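Local coordinates for protein probable molybdenum cofactor guanylyltransferase (Aquifex aeolicus, PDB 2E8B) that probably transfers GMP from GTP to molybdenum-molybdopterin, a magnesium-dependent step that yields molybdopterin guanine dinucleotide cofactor and releases diphosphate, at residues T16-A21 and E56-A61; F101-D106 and T136-Y141; G87-L92 and K144-I149. All blocks are in the same frame, centred on the assembly; numbering follows the deposited sequence.

Overall arrangement
The three contacts lie within one nucleotidyltransferase domain of the GT-A clan. Contact 1 pairs strands 16-22 and 56-61 of the mixed central sheet. Contact 2, centred about 9 Å from it, continues the same sheet: strand 99-104 is the parallel neighbour of strand 16-22 and takes residues 136-141 as its antiparallel partner. Contact 3, about 14 Å and 13 Å from the centres of contacts 1 and 2, packs helix 84-94, which lies over that sheet, against helix 146-154. Contact 1 closes before the others open, and contact 2 is nested inside the loop closed by contact 3. Leu20, Ala21 and Asp106, predicted GTP-site residues, lie at or just after the C-terminal ends of strands 16-22 and 99-104.

Contact 1 of 3, residues T16-A21 and E56-A61; sequences TCYVLA and EVYIVA
Tyr18 and Tyr58 lie side by side on one face of two parallel strands, their side chains pointing the same way. Chi1 of Tyr18 (-69°) sets CG beside the backbone N, and the end of the ring comes nearer strand 56-61. Followed outward, Tyr18 CB first meets Val60 CG2 at 4.1 Å. CD2 touches both Tyr58 CB and Val60 CG2, and Tyr18 CE2 comes to 3.7 Å from Tyr58 CD1. CZ still touches Tyr58 CD1, and the OH ends beside CD1 and CE1 of the same ring. The two ring planes are only 20° apart, yet they are slid so far that they barely overlap, with centroids separated by 5.3 Å. An alanine in place of Tyr18 would probably leave Tyr58 CD1 without the ring beside it and cost Val60 CG2 its contact with CD2, opening a gap beneath helix 84-94, whose Ala91 also packs on Tyr18.

Further along this face Leu20 CD2 rests 3.7 Å from Val60 CB. On the other face Ile59 CD1 reaches Val19 CB at 3.7 Å, and Val19 CG2 touches Val57 CG1. Five backbone hydrogen bonds join the strands; the straightest runs from Val19 N to Tyr58 O (2.8 Å, 176° at the hydrogen), and the last, Ala21 N to Val60 O, lies near the C-terminal end of strand 16-22, where Leu20 and Ala21 are predicted to bind GTP. With helix 32-51 as the crossover, the pair forms the first beta-alpha-beta unit of a Rossmann-like nucleotide-binding domain.

Contact 2 of 3, residues F101-D106 and T136-Y141; sequences FVLSGD and TLVGVY
The Phe101 ring carries Gly139 O over one face, 3.5 Å above the plane and over its centre, with Gly139 CA over the ring as a CH-pi contact (4.3 Å to the centroid, 24° off the normal). Val140 CG2 approaches obliquely, 3.5 Å from Phe101 CD2, the two side chains crossing at about a right angle. The Tyr141 ring is met obliquely by Val102 CG2, 3.7 Å from its CD1. At its far end the Tyr141 hydroxyl donates to Thr136 O (2.6 Å), in the carbonyl plane on a lone pair, so the ring bridges the corner made by residues 136-139.

Val102 and Gly139 form an antiparallel hydrogen-bonded pair: Val102 N donates to Gly139 O at 2.8 Å, and Gly139 N returns a bond to Val102 O. Gly139 O is thus gripped by an amide while facing an aromatic ring. Beyond this pair the bond from Ser104 N to Leu137 O is more bent, 130° at the hydrogen, where Ser104 CB packs on Leu137 CB at 3.8 Å. The Ser104 hydroxyl, its OG anti to the backbone N (chi1 -177°), donates to Asp106 OD1 from above the carboxylate plane and so probably helps to orient the carboxylate of Asp106, which is predicted to bind magnesium and GTP.

Around the pair, Val115, Val118 and Leu119 of helix 112-120 cover Phe101, helix 84-94 packs on Val102 and Tyr141 through Leu88, and strand 16-22 bonds to Phe101 and Leu103 along the other edge of strand 99-104.

Contact 3 of 3, residues G87-L92 and K144-I149; sequences GLYTAL and KLLEKI
Helix-to-helix packing joins helix 84-94 to the start of helix 146-154 through the apolar side chains of Leu88, Tyr89 and Leu92 on one side and Leu146 and Ile149 on the other. No hydrogen bond crosses between the segments. Ile149 points toward helix 84-94: with CG1 anti to the carbonyl carbon (chi1 -64°) and the chain continuing extended to CD1, that methyl touches both Leu88 and Leu92. It lies 3.3 Å from Leu92 CD1, tighter than usual van der Waals contact, and 3.9 Å from Leu88 CD2. Both leucines cross the isoleucine at about a right angle. The other branch, Ile149 CG2, lies 4.1 Å from Tyr89 CB.

In the fold, helix 84-94 lies between the central sheet and helix 146-154: Leu92 also touches Tyr141 of strand 140-142 and Val100 of strand 99-104. Helix 146-154 follows strand 140-142 in the chain and packs on helix 84-94. Leu163 of helix 160-167 joins the same apolar cluster, touching both Leu88 and Ile149.

Leu146 makes the second half of the interface. Its chi1 puts CG beside the carbonyl carbon, and chi2 (52°) sets CD1, which meets the Tyr89 ring obliquely, 3.6 Å from CD1 and 3.8 Å from CE1 of that tyrosine. The same Leu146 methyl is 4.1 Å from Leu92 CB, so it touches both the ring and the neighbouring leucine, while Leu146 CD2 lies near Leu92 O, a carbonyl that accepts a hydrogen bond from Lys143 NZ.

Contact 1 of 3, residues T16-A21 and E56-A61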
loop_
_atom_site.group_PDB
_atom_site.type_symbol
_atom_site.label_atom_id
_atom_site.label_comp_id
_atom_site.label_asym_id
_atom_site.label_seq_id
_atom_site.Cartn_x
_atom_site.Cartn_y
_atom_site.Cartn_z
ATOM N N THR A 16 7.296 8.307 -5.517
ATOM C CA THR A 16 6.459 8.446 -4.331
ATOM C C THR A 16 5.730 7.159 -3.955
ATOM O O THR A 16 5.368 6.356 -4.816
ATOM C CB THR A 16 5.430 9.580 -4.516
ATOM O OG1 THR A 16 4.387 9.151 -5.396
ATOM C CG2 THR A 16 6.104 10.801 -5.129
ATOM N N CYS A 17 5.525 6.972 -2.656
ATOM C CA CYS A 17 4.853 5.788 -2.142
ATOM C C CYS A 17 3.845 6.158 -1.061
ATOM O O CYS A 17 4.087 7.052 -0.246
ATOM C CB CYS A 17 5.887 4.819 -1.563
ATOM S SG CYS A 17 5.249 3.296 -0.800
ATOM N N TYR A 18 2.719 5.453 -1.057
ATOM C CA TYR A 18 1.672 5.674 -0.073
ATOM C C TYR A 18 1.532 4.426 0.775
ATOM O O TYR A 18 1.278 3.348 0.255
ATOM C CB TYR A 18 0.354 5.975 -0.773
ATOM C CG TYR A 18 0.375 7.303 -1.465
ATOM C CD1 TYR A 18 0.885 7.422 -2.751
ATOM C CD2 TYR A 18 -0.047 8.458 -0.805
ATOM C CE1 TYR A 18 0.986 8.655 -3.371
ATOM C CE2 TYR A 18 0.045 9.704 -1.415
ATOM C CZ TYR A 18 0.565 9.792 -2.698
ATOM O OH TYR A 18 0.668 11.008 -3.315
ATOM N N VAL A 19 1.729 4.582 2.080
ATOM C CA VAL A 19 1.613 3.473 3.014
ATOM C C VAL A 19 0.220 3.562 3.614
ATOM O O VAL A 19 -0.121 4.549 4.271
ATOM C CB VAL A 19 2.676 3.570 4.129
ATOM C CG1 VAL A 19 2.462 2.470 5.153
ATOM C CG2 VAL A 19 4.068 3.471 3.525
ATOM N N LEU A 20 -0.587 2.533 3.377
ATOM C CA LEU A 20 -1.963 2.504 3.863
ATOM C C LEU A 20 -2.071 2.039 5.311
ATOM O O LEU A 20 -1.778 0.888 5.624
ATOM C CB LEU A 20 -2.813 1.606 2.955
ATOM C CG LEU A 20 -2.720 1.921 1.460
ATOM C CD1 LEU A 20 -3.673 1.029 0.671
ATOM C CD2 LEU A 20 -3.068 3.385 1.228
ATOM N N ALA A 21 -2.508 2.943 6.186
ATOM C CA ALA A 21 -2.653 2.645 7.610
ATOM C C ALA A 21 -4.073 2.266 8.023
ATOM O O ALA A 21 -4.281 1.759 9.125
ATOM C CB ALA A 21 -2.179 3.830 8.434
ATOM N N GLU A 56 9.687 10.419 -1.680
ATOM C CA GLU A 56 8.588 10.860 -0.831
ATOM C C GLU A 56 7.696 9.692 -0.431
ATOM O O GLU A 56 7.338 8.857 -1.263
ATOM C CB GLU A 56 7.757 11.922 -1.549
ATOM C CG GLU A 56 8.571 13.128 -1.995
ATOM C CD GLU A 56 7.706 14.270 -2.484
ATOM O OE1 GLU A 56 6.860 14.041 -3.375
ATOM O OE2 GLU A 56 7.880 15.401 -1.978
ATOM N N VAL A 57 7.355 9.639 0.852
ATOM C CA VAL A 57 6.499 8.587 1.388
ATOM C C VAL A 57 5.426 9.223 2.258
ATOM O O VAL A 57 5.726 10.027 3.135
ATOM C CB VAL A 57 7.301 7.595 2.255
ATOM C CG1 VAL A 57 6.394 6.482 2.748
ATOM C CG2 VAL A 57 8.455 7.021 1.457
ATOM N N TYR A 58 4.173 8.862 2.010
ATOM C CA TYR A 58 3.068 9.398 2.787
ATOM C C TYR A 58 2.313 8.274 3.467
ATOM O O TYR A 58 2.290 7.144 2.979
ATOM C CB TYR A 58 2.087 10.162 1.895
ATOM C CG TYR A 58 2.713 11.270 1.085
ATOM C CD1 TYR A 58 3.243 11.017 -0.177
ATOM C CD2 TYR A 58 2.795 12.566 1.589
ATOM C CE1 TYR A 58 3.839 12.025 -0.920
ATOM C CE2 TYR A 58 3.395 13.588 0.851
ATOM C CZ TYR A 58 3.914 13.305 -0.403
ATOM O OH TYR A 58 4.516 14.295 -1.146
ATOM N N ILE A 59 1.708 8.593 4.604
ATOM C CA ILE A 59 0.911 7.625 5.338
ATOM C C ILE A 59 -0.542 8.005 5.092
ATOM O O ILE A 59 -0.926 9.158 5.281
ATOM C CB ILE A 59 1.178 7.703 6.853
ATOM C CG1 ILE A 59 2.653 7.426 7.147
ATOM C CG2 ILE A 59 0.264 6.733 7.583
ATOM C CD1 ILE A 59 3.099 6.008 6.839
ATOM N N VAL A 60 -1.344 7.050 4.639
ATOM C CA VAL A 60 -2.752 7.320 4.410
ATOM C C VAL A 60 -3.493 6.806 5.638
ATOM O O VAL A 60 -3.458 5.612 5.936
ATOM C CB VAL A 60 -3.275 6.591 3.158
ATOM C CG1 VAL A 60 -4.781 6.788 3.039
ATOM C CG2 VAL A 60 -2.568 7.114 1.911
ATOM N N ALA A 61 -4.146 7.711 6.363
ATOM C CA ALA A 61 -4.875 7.323 7.566
ATOM C C ALA A 61 -6.063 8.243 7.820
ATOM O O ALA A 61 -6.114 9.357 7.303
ATOM C CB ALA A 61 -3.942 7.345 8.764
#

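Contact 2 of 3, residues F101-D106 and T136-Y141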
loop_
_atom_site.group_PDB
_atom_site.type_symbol
_atom_site.label_atom_id
_atom_site.label_comp_id
_atom_site.label_asym_id
_atom_site.label_seq_id
_atom_site.Cartn_x
_atom_site.Cartn_y
_atom_site.Cartn_z
ATOM N N PHE A 101 3.599 4.210 -5.905
ATOM C CA PHE A 101 3.625 2.914 -5.253
ATOM C C PHE A 101 2.626 2.909 -4.103
ATOM O O PHE A 101 2.383 3.940 -3.465
ATOM C CB PHE A 101 5.023 2.590 -4.719
ATOM C CG PHE A 101 5.287 1.118 -4.611
ATOM C CD1 PHE A 101 4.908 0.410 -3.479
ATOM C CD2 PHE A 101 5.850 0.424 -5.679
ATOM C CE1 PHE A 101 5.080 -0.973 -3.409
ATOM C CE2 PHE A 101 6.026 -0.959 -5.620
ATOM C CZ PHE A 101 5.637 -1.658 -4.479
ATOM N N VAL A 102 2.031 1.746 -3.864
ATOM C CA VAL A 102 1.062 1.566 -2.790
ATOM C C VAL A 102 1.567 0.393 -1.969
ATOM O O VAL A 102 1.896 -0.665 -2.512
ATOM C CB VAL A 102 -0.341 1.258 -3.346
ATOM C CG1 VAL A 102 -1.295 0.926 -2.203
ATOM C CG2 VAL A 102 -0.862 2.460 -4.123
ATOM N N LEU A 103 1.627 0.584 -0.657
ATOM C CA LEU A 103 2.157 -0.434 0.230
ATOM C C LEU A 103 1.325 -0.515 1.503
ATOM O O LEU A 103 1.196 0.470 2.227
ATOM C CB LEU A 103 3.611 -0.068 0.556
ATOM C CG LEU A 103 4.571 -1.022 1.257
ATOM C CD1 LEU A 103 4.707 -2.314 0.464
ATOM C CD2 LEU A 103 5.933 -0.337 1.381
ATOM N N SER A 104 0.750 -1.684 1.769
ATOM C CA SER A 104 -0.052 -1.876 2.973
ATOM C C SER A 104 0.847 -1.736 4.203
ATOM O O SER A 104 1.993 -2.189 4.202
ATOM C CB SER A 104 -0.701 -3.262 2.953
ATOM O OG SER A 104 -1.541 -3.439 4.077
ATOM N N GLY A 105 0.328 -1.107 5.253
ATOM C CA GLY A 105 1.123 -0.924 6.456
ATOM C C GLY A 105 1.140 -2.091 7.430
ATOM O O GLY A 105 1.652 -1.951 8.542
ATOM N N ASP A 106 0.607 -3.241 7.026
ATOM C CA ASP A 106 0.561 -4.412 7.905
ATOM C C ASP A 106 1.424 -5.593 7.450
ATOM O O ASP A 106 1.102 -6.750 7.725
ATOM C CB ASP A 106 -0.892 -4.870 8.063
ATOM C CG ASP A 106 -1.489 -5.364 6.762
ATOM O OD1 ASP A 106 -0.800 -5.275 5.723
ATOM O OD2 ASP A 106 -2.647 -5.836 6.778
ATOM N N THR A 136 -3.092 -6.938 -3.643
ATOM C CA THR A 136 -3.672 -5.725 -4.197
ATOM C C THR A 136 -3.078 -4.447 -3.641
ATOM O O THR A 136 -3.122 -3.403 -4.294
ATOM C CB THR A 136 -5.181 -5.676 -3.944
ATOM O OG1 THR A 136 -5.423 -5.729 -2.535
ATOM C CG2 THR A 136 -5.875 -6.842 -4.623
ATOM N N LEU A 137 -2.519 -4.526 -2.438
ATOM C CA LEU A 137 -1.937 -3.341 -1.818
ATOM C C LEU A 137 -0.413 -3.312 -1.784
ATOM O O LEU A 137 0.181 -2.692 -0.899
ATOM C CB LEU A 137 -2.500 -3.158 -0.406
ATOM C CG LEU A 137 -4.034 -3.099 -0.348
ATOM C CD1 LEU A 137 -4.499 -2.905 1.096
ATOM C CD2 LEU A 137 -4.539 -1.960 -1.223
ATOM N N VAL A 138 0.208 -4.007 -2.734
ATOM C CA VAL A 138 1.661 -4.011 -2.883
ATOM C C VAL A 138 1.911 -3.898 -4.381
ATOM O O VAL A 138 1.959 -4.895 -5.106
ATOM C CB VAL A 138 2.332 -5.302 -2.349
ATOM C CG1 VAL A 138 3.836 -5.248 -2.612
ATOM C CG2 VAL A 138 2.081 -5.447 -0.847
ATOM N N GLY A 139 2.033 -2.665 -4.856
ATOM C CA GLY A 139 2.259 -2.478 -6.273
ATOM C C GLY A 139 2.256 -1.033 -6.710
ATOM O O GLY A 139 2.214 -0.112 -5.894
ATOM N N VAL A 140 2.299 -0.841 -8.023
ATOM C CA VAL A 140 2.294 0.487 -8.604
ATOM C C VAL A 140 0.951 0.699 -9.271
ATOM O O VAL A 140 0.501 -0.139 -10.057
ATOM C CB VAL A 140 3.415 0.645 -9.652
ATOM C CG1 VAL A 140 3.385 2.052 -10.253
ATOM C CG2 VAL A 140 4.765 0.391 -8.994
ATOM N N TYR A 141 0.316 1.816 -8.933
ATOM C CA TYR A 141 -0.985 2.189 -9.481
ATOM C C TYR A 141 -0.880 3.496 -10.245
ATOM O O TYR A 141 -0.145 4.398 -9.843
ATOM C CB TYR A 141 -2.017 2.380 -8.367
ATOM C CG TYR A 141 -2.603 1.099 -7.829
ATOM C CD1 TYR A 141 -1.880 0.280 -6.959
ATOM C CD2 TYR A 141 -3.883 0.698 -8.205
ATOM C CE1 TYR A 141 -2.424 -0.916 -6.473
ATOM C CE2 TYR A 141 -4.433 -0.491 -7.731
ATOM C CZ TYR A 141 -3.703 -1.290 -6.871
ATOM O OH TYR A 141 -4.259 -2.470 -6.440
#

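Contact 3 of 3, residues G87-L92 and K144-I149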
loop_
_atom_site.group_PDB
_atom_site.type_symbol
_atom_site.label_atom_id
_atom_site.label_comp_id
_atom_site.label_asym_id
_atom_site.label_seq_id
_atom_site.Cartn_x
_atom_site.Cartn_y
_atom_site.Cartn_z
ATOM N N GLY A 87 -8.725 3.796 0.697
ATOM C CA GLY A 87 -7.366 4.237 0.968
ATOM C C GLY A 87 -6.648 4.440 -0.360
ATOM O O GLY A 87 -5.840 5.362 -0.521
ATOM N N LEU A 88 -6.951 3.567 -1.317
ATOM C CA LEU A 88 -6.365 3.633 -2.650
ATOM C C LEU A 88 -6.820 4.916 -3.333
ATOM O O LEU A 88 -6.024 5.629 -3.932
ATOM C CB LEU A 88 -6.802 2.416 -3.470
ATOM C CG LEU A 88 -6.219 2.256 -4.876
ATOM C CD1 LEU A 88 -4.706 2.138 -4.784
ATOM C CD2 LEU A 88 -6.802 1.015 -5.542
ATOM N N TYR A 89 -8.114 5.207 -3.235
ATOM C CA TYR A 89 -8.675 6.414 -3.826
ATOM C C TYR A 89 -7.967 7.636 -3.240
ATOM O O TYR A 89 -7.546 8.537 -3.966
ATOM C CB TYR A 89 -10.174 6.487 -3.525
ATOM C CG TYR A 89 -10.798 7.845 -3.768
ATOM C CD1 TYR A 89 -11.049 8.299 -5.060
ATOM C CD2 TYR A 89 -11.115 8.685 -2.700
ATOM C CE1 TYR A 89 -11.600 9.556 -5.284
ATOM C CE2 TYR A 89 -11.663 9.950 -2.914
ATOM C CZ TYR A 89 -11.902 10.373 -4.208
ATOM O OH TYR A 89 -12.434 11.622 -4.431
ATOM N N THR A 90 -7.833 7.650 -1.919
ATOM C CA THR A 90 -7.186 8.762 -1.234
ATOM C C THR A 90 -5.751 8.955 -1.706
ATOM O O THR A 90 -5.300 10.082 -1.890
ATOM C CB THR A 90 -7.199 8.545 0.286
ATOM O OG1 THR A 90 -8.558 8.445 0.729
ATOM C CG2 THR A 90 -6.521 9.710 1.004
ATOM N N ALA A 91 -5.036 7.852 -1.909
ATOM C CA ALA A 91 -3.655 7.920 -2.363
ATOM C C ALA A 91 -3.559 8.500 -3.774
ATOM O O ALA A 91 -2.762 9.405 -4.030
ATOM C CB ALA A 91 -3.033 6.523 -2.338
ATOM N N LEU A 92 -4.378 7.980 -4.684
ATOM C CA LEU A 92 -4.349 8.428 -6.073
ATOM C C LEU A 92 -4.829 9.861 -6.261
ATOM O O LEU A 92 -4.368 10.563 -7.162
ATOM C CB LEU A 92 -5.155 7.471 -6.942
ATOM C CG LEU A 92 -4.531 6.075 -7.010
ATOM C CD1 LEU A 92 -5.414 5.155 -7.822
ATOM C CD2 LEU A 92 -3.137 6.161 -7.622
ATOM N N LYS A 144 -4.292 7.632 -13.501
ATOM C CA LYS A 144 -5.317 7.616 -14.541
ATOM C C LYS A 144 -6.495 6.727 -14.174
ATOM O O LYS A 144 -7.539 6.769 -14.820
ATOM C CB LYS A 144 -4.711 7.160 -15.872
ATOM C CG LYS A 144 -3.704 8.146 -16.454
ATOM C CD LYS A 144 -3.145 7.681 -17.792
ATOM C CE LYS A 144 -2.154 8.694 -18.352
ATOM N NZ LYS A 144 -1.627 8.300 -19.688
ATOM N N LEU A 145 -6.326 5.927 -13.127
ATOM C CA LEU A 145 -7.379 5.029 -12.668
ATOM C C LEU A 145 -8.364 5.737 -11.739
ATOM O O LEU A 145 -9.419 5.195 -11.411
ATOM C CB LEU A 145 -6.757 3.855 -11.919
ATOM C CG LEU A 145 -5.756 3.007 -12.694
ATOM C CD1 LEU A 145 -5.053 2.081 -11.733
ATOM C CD2 LEU A 145 -6.467 2.227 -13.786
ATOM N N LEU A 146 -8.016 6.947 -11.317
ATOM C CA LEU A 146 -8.861 7.706 -10.401
ATOM C C LEU A 146 -10.334 7.779 -10.807
ATOM O O LEU A 146 -11.215 7.526 -9.989
ATOM C CB LEU A 146 -8.298 9.117 -10.218
ATOM C CG LEU A 146 -8.879 9.926 -9.060
ATOM C CD1 LEU A 146 -8.812 9.123 -7.766
ATOM C CD2 LEU A 146 -8.101 11.220 -8.923
ATOM N N GLU A 147 -10.604 8.122 -12.063
ATOM C CA GLU A 147 -11.982 8.220 -12.537
ATOM C C GLU A 147 -12.762 6.918 -12.356
ATOM O O GLU A 147 -13.908 6.926 -11.899
ATOM C CB GLU A 147 -12.010 8.621 -14.014
ATOM C CG GLU A 147 -13.399 8.579 -14.632
ATOM C CD GLU A 147 -13.420 9.069 -16.069
ATOM O OE1 GLU A 147 -12.709 8.483 -16.914
ATOM O OE2 GLU A 147 -14.150 10.042 -16.353
ATOM N N LYS A 148 -12.138 5.804 -12.727
ATOM C CA LYS A 148 -12.770 4.493 -12.617
ATOM C C LYS A 148 -12.974 4.060 -11.170
ATOM O O LYS A 148 -14.016 3.505 -10.823
ATOM C CB LYS A 148 -11.931 3.441 -13.346
ATOM C CG LYS A 148 -12.022 3.515 -14.866
ATOM C CD LYS A 148 -13.000 2.483 -15.429
ATOM C CE LYS A 148 -14.406 2.659 -14.878
ATOM N NZ LYS A 148 -15.340 1.652 -15.453
ATOM N N ILE A 149 -11.976 4.304 -10.330
ATOM C CA ILE A 149 -12.074 3.931 -8.925
ATOM C C ILE A 149 -13.206 4.721 -8.285
ATOM O O ILE A 149 -14.026 4.178 -7.545
ATOM C CB ILE A 149 -10.759 4.233 -8.176
ATOM C CG1 ILE A 149 -9.631 3.366 -8.737
ATOM C CG2 ILE A 149 -10.938 3.985 -6.684
ATOM C CD1 ILE A 149 -8.297 3.577 -8.066
#